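Local coordinates for malic enzyme (Entamoeba histolytica, PDB 3NV9), which probably catalyses the NAD- or NADP-dependent oxidative decarboxylation of malate to pyruvate, as malic enzymes do, at residues Arg24-Thr29 with Glu332-Glu337; Arg221-Gly226 with Glu290-Ala295. All coordinates share one frame; numbering follows the deposited sequence.

Contact 1: Arg24-Thr29 with Glu332-Glu337; sequences RAVAKT and EIYPYE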
# COMPACT_ATOMS: atom_id res chain seq x y z
N ARG A 24 36.96 4.70 13.37
CA ARG A 24 35.87 3.99 14.02
C ARG A 24 34.51 4.58 13.56
O ARG A 24 33.63 3.82 13.12
CB ARG A 24 36.06 3.95 15.55
CG ARG A 24 34.80 3.62 16.36
CD ARG A 24 35.09 3.42 17.88
NE ARG A 24 36.11 2.42 18.06
CZ ARG A 24 35.86 1.16 18.43
NH1 ARG A 24 34.62 0.74 18.66
NH2 ARG A 24 36.87 0.31 18.54
N ALA A 25 34.37 5.91 13.61
CA ALA A 25 33.15 6.57 13.11
C ALA A 25 32.86 6.28 11.63
O ALA A 25 31.72 6.01 11.24
CB ALA A 25 33.17 8.10 13.37
N VAL A 26 33.90 6.34 10.80
CA VAL A 26 33.71 6.14 9.37
C VAL A 26 33.34 4.69 9.16
O VAL A 26 32.44 4.43 8.38
CB VAL A 26 34.97 6.50 8.55
CG1 VAL A 26 34.86 6.01 7.06
CG2 VAL A 26 35.18 8.01 8.59
N ALA A 27 34.00 3.76 9.85
CA ALA A 27 33.74 2.31 9.70
C ALA A 27 32.35 1.92 10.15
O ALA A 27 31.76 1.06 9.53
CB ALA A 27 34.77 1.42 10.39
N LYS A 28 31.81 2.55 11.18
CA LYS A 28 30.40 2.31 11.49
C LYS A 28 29.47 2.71 10.36
O LYS A 28 28.46 2.03 10.10
CB LYS A 28 29.98 3.05 12.74
CG LYS A 28 30.54 2.40 14.01
CD LYS A 28 30.58 3.39 15.20
CE LYS A 28 29.18 3.70 15.71
NZ LYS A 28 29.24 4.50 16.98
N THR A 29 29.79 3.83 9.70
CA THR A 29 28.96 4.37 8.66
C THR A 29 28.98 3.35 7.48
O THR A 29 27.94 2.89 7.03
CB THR A 29 29.39 5.82 8.28
OG1 THR A 29 29.53 6.61 9.48
CG2 THR A 29 28.35 6.55 7.39
N GLU A 332 26.65 16.58 11.03
CA GLU A 332 27.48 17.73 10.73
C GLU A 332 28.87 17.63 11.38
O GLU A 332 29.84 18.16 10.85
CB GLU A 332 26.75 18.99 11.17
CG GLU A 332 25.52 19.26 10.33
CD GLU A 332 24.23 18.60 10.86
OE1 GLU A 332 24.27 17.51 11.52
OE2 GLU A 332 23.16 19.18 10.57
N ILE A 333 28.94 16.99 12.53
CA ILE A 333 30.18 16.75 13.20
C ILE A 333 29.93 15.47 13.99
O ILE A 333 28.81 15.23 14.43
CB ILE A 333 30.62 17.94 14.14
CG1 ILE A 333 32.14 17.96 14.28
CG2 ILE A 333 30.01 17.82 15.55
CD1 ILE A 333 32.70 18.96 15.33
N TYR A 334 30.93 14.62 14.16
CA TYR A 334 30.69 13.38 14.91
C TYR A 334 30.72 13.66 16.42
O TYR A 334 31.41 14.57 16.86
CB TYR A 334 31.70 12.26 14.56
CG TYR A 334 31.48 11.55 13.23
CD1 TYR A 334 32.39 11.73 12.17
CD2 TYR A 334 30.40 10.65 13.04
CE1 TYR A 334 32.25 11.07 10.96
CE2 TYR A 334 30.23 9.95 11.82
CZ TYR A 334 31.17 10.18 10.80
OH TYR A 334 31.06 9.51 9.62
N PRO A 335 29.98 12.87 17.20
CA PRO A 335 29.93 13.02 18.66
C PRO A 335 31.31 13.15 19.32
O PRO A 335 31.48 14.05 20.15
CB PRO A 335 29.23 11.72 19.13
CG PRO A 335 28.29 11.37 17.96
CD PRO A 335 28.93 11.95 16.68
N TYR A 336 32.28 12.29 19.01
CA TYR A 336 33.59 12.37 19.70
C TYR A 336 34.31 13.70 19.39
O TYR A 336 35.10 14.20 20.22
CB TYR A 336 34.54 11.21 19.30
CG TYR A 336 35.28 11.45 17.99
CD1 TYR A 336 36.54 12.05 17.96
CD2 TYR A 336 34.70 11.08 16.78
CE1 TYR A 336 37.24 12.28 16.73
CE2 TYR A 336 35.36 11.29 15.56
CZ TYR A 336 36.62 11.89 15.53
OH TYR A 336 37.21 12.10 14.31
N GLU A 337 34.05 14.26 18.20
CA GLU A 337 34.66 15.58 17.82
C GLU A 337 34.00 16.66 18.64
O GLU A 337 34.70 17.51 19.16
CB GLU A 337 34.46 15.94 16.35
CG GLU A 337 35.04 14.96 15.38
CD GLU A 337 34.81 15.40 13.94
OE1 GLU A 337 33.78 14.96 13.35
OE2 GLU A 337 35.63 16.22 13.42

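Contact 2: Arg221-Gly226 with Glu290-Ala295; sequences RMVFIG and EACVGA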
# COMPACT_ATOMS: atom_id res chain seq x y z
N ARG A 221 20.29 30.78 25.46
CA ARG A 221 20.57 31.25 24.14
C ARG A 221 20.67 30.05 23.19
O ARG A 221 21.49 29.13 23.37
CB ARG A 221 21.85 32.11 24.14
CG ARG A 221 21.74 33.50 24.86
CD ARG A 221 23.02 34.37 24.53
NE ARG A 221 23.08 34.54 23.08
CZ ARG A 221 23.99 34.00 22.27
NH1 ARG A 221 25.01 33.28 22.72
NH2 ARG A 221 23.86 34.18 20.97
N MET A 222 19.86 30.07 22.15
CA MET A 222 19.84 28.96 21.20
C MET A 222 20.21 29.41 19.78
O MET A 222 19.58 30.36 19.26
CB MET A 222 18.47 28.32 21.23
CG MET A 222 18.12 27.79 22.63
SD MET A 222 16.55 26.97 22.49
CE MET A 222 16.09 26.81 24.26
N VAL A 223 21.21 28.76 19.18
CA VAL A 223 21.59 28.99 17.77
C VAL A 223 21.15 27.82 16.83
O VAL A 223 21.59 26.69 17.03
CB VAL A 223 23.10 29.19 17.60
CG1 VAL A 223 23.47 29.47 16.09
CG2 VAL A 223 23.60 30.31 18.51
N PHE A 224 20.35 28.12 15.81
CA PHE A 224 19.92 27.16 14.82
C PHE A 224 20.67 27.25 13.48
O PHE A 224 20.60 28.27 12.81
CB PHE A 224 18.43 27.30 14.58
CG PHE A 224 17.59 26.95 15.78
CD1 PHE A 224 17.46 27.86 16.84
CD2 PHE A 224 16.89 25.74 15.84
CE1 PHE A 224 16.64 27.55 17.98
CE2 PHE A 224 16.06 25.41 16.95
CZ PHE A 224 15.96 26.30 18.03
N ILE A 225 21.43 26.20 13.12
CA ILE A 225 22.22 26.19 11.87
C ILE A 225 21.37 25.51 10.80
O ILE A 225 21.16 24.26 10.84
CB ILE A 225 23.56 25.42 11.97
CG1 ILE A 225 24.36 25.75 13.24
CG2 ILE A 225 24.41 25.56 10.66
CD1 ILE A 225 24.84 27.12 13.39
N GLY A 226 20.83 26.33 9.88
CA GLY A 226 19.99 25.85 8.79
C GLY A 226 18.57 26.38 8.94
O GLY A 226 18.05 26.41 10.05
N GLU A 290 29.93 34.44 15.90
CA GLU A 290 29.55 35.51 16.82
C GLU A 290 28.36 35.01 17.63
O GLU A 290 28.28 35.18 18.84
CB GLU A 290 29.19 36.82 16.07
CG GLU A 290 30.45 37.69 15.60
CD GLU A 290 30.13 38.80 14.54
OE1 GLU A 290 30.76 38.81 13.46
OE2 GLU A 290 29.24 39.65 14.80
N ALA A 291 27.42 34.40 16.94
CA ALA A 291 26.28 33.84 17.60
C ALA A 291 26.68 32.80 18.67
O ALA A 291 26.17 32.84 19.78
CB ALA A 291 25.35 33.25 16.58
N CYS A 292 27.62 31.92 18.35
CA CYS A 292 27.86 30.75 19.16
C CYS A 292 28.52 31.02 20.50
O CYS A 292 28.24 30.32 21.48
CB CYS A 292 28.65 29.70 18.38
SG CYS A 292 27.62 28.83 17.21
N VAL A 293 29.42 32.00 20.56
CA VAL A 293 30.09 32.31 21.84
C VAL A 293 29.04 32.55 22.94
O VAL A 293 28.04 33.25 22.74
CB VAL A 293 31.17 33.44 21.68
CG1 VAL A 293 30.77 34.45 20.59
CG2 VAL A 293 31.54 34.11 23.04
N GLY A 294 29.25 31.90 24.07
CA GLY A 294 28.28 31.90 25.15
C GLY A 294 26.94 31.19 24.95
O GLY A 294 26.09 31.21 25.84
N ALA A 295 26.73 30.57 23.78
CA ALA A 295 25.44 29.92 23.54
C ALA A 295 25.27 28.68 24.40
O ALA A 295 26.26 28.04 24.86
CB ALA A 295 25.19 29.60 22.03

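Contact 1: Arg24-Thr29 with Glu332-Glu337
Tyr334 meets Ala25 and Thr29 along its length. From CB, CG lies anti to the carbonyl carbon, beside the backbone N (chi1 -76°). The methyl CB of Ala25 sits over one face of the ring in a centred CH-pi contact: all six ring carbons are 3.8 to 3.9 Å from it, and the centroid is 3.6 Å away, only 3° off the ring normal. At the tip, Tyr334 OH donates a weak hydrogen bond of 3.3 Å to Thr29 OG1, near the ring plane. Thr29 OG1 turns back on the helix and donates to Ala25 O at 2.9 Å, while Thr29 N reaches the same oxygen from the other face of its carbonyl plane; Arg350 of the sodium site also bonds OG1. At the root, Tyr334 N, in the N-cap position of helix 335-340, donates to Glu337 OE1 at 3.0 Å (168°), half of a capping box that helps fix the tyrosine's base. Tyr336 CE2 approaches Ala25 CB more loosely, at 4.4 Å, and its side chain also touches Gln21 and Glu22 of helix 21-43. Between the segments the contact is thus mainly apolar, a methyl over a ring, with the long hydroxyl bond a modest polar tether.

Contact 2: Arg221-Gly226 with Glu290-Ala295
Arg221 clamps the carbonyl oxygen of Ala291 with the two terminal nitrogens of its guanidinium. NH2 donates at 2.9 Å with an N-H...O angle of 157°, in the carbonyl plane and on a lone pair; NH1 donates to the same atom at 3.2 Å, less straight at 141°. Ala291 O lies almost in the guanidinium plane, so the group meets it edge-on. NH1 also comes 3.0 Å from Val293 O. The arginine chain bends at chi3 (60°), which sets NE out of line with the CB-CG-CD run.

Next to this grip, Val223 supplies the apolar part. Its CG2 touches Ala291 CB and Ala295 CB, each at 3.9 Å, whereas CG1 faces Cys292 SG more distantly at 4.3 Å. These side chains join strand 222-225 to the end of helix 288-292 in the Rossmann-type NAD-binding domain: the helix packs on the sheet just before the chain enters strand 297-300, the parallel neighbour of 222-225.

The end of the helix places Ala291 O and the turn beyond it. Val293 is the first residue to leave helical angles, and a type II turn from Cys292 to Ala295 follows, closed by Ala295 N bonding to Cys292 O at 2.8 Å. Gly294 takes positive phi in that turn. Beyond it, backbone hydrogen bonds of Arg221 with Asp296 and Val297 fix the root of the arginine, Asp296 OD1 also accepts from Arg221 N, and Phe251 of strand 248-252 touches both Val223 and Ala291.

From the N terminus the chain runs through helix 21-43, passes the four-stranded parallel sheet, and reaches strand 222-225 of the NAD-binding domain. It returns through helix 288-292, closing the shorter loop of contact 2 with 63 residues between its segments. Only after strand 322-325 does it reach 332-337 and close contact 1, with 302 residues between, so the smaller loop sits wholly within the larger and the two do not cross. Contact 2 is internal to the NAD-binding domain, joining strand to helix; contact 1 ties that domain's helix 335-340 to helix 21-43, near the N terminus. Their centres lie about 23 Å apart, and their nearest atoms stay about 5 Å apart without touching.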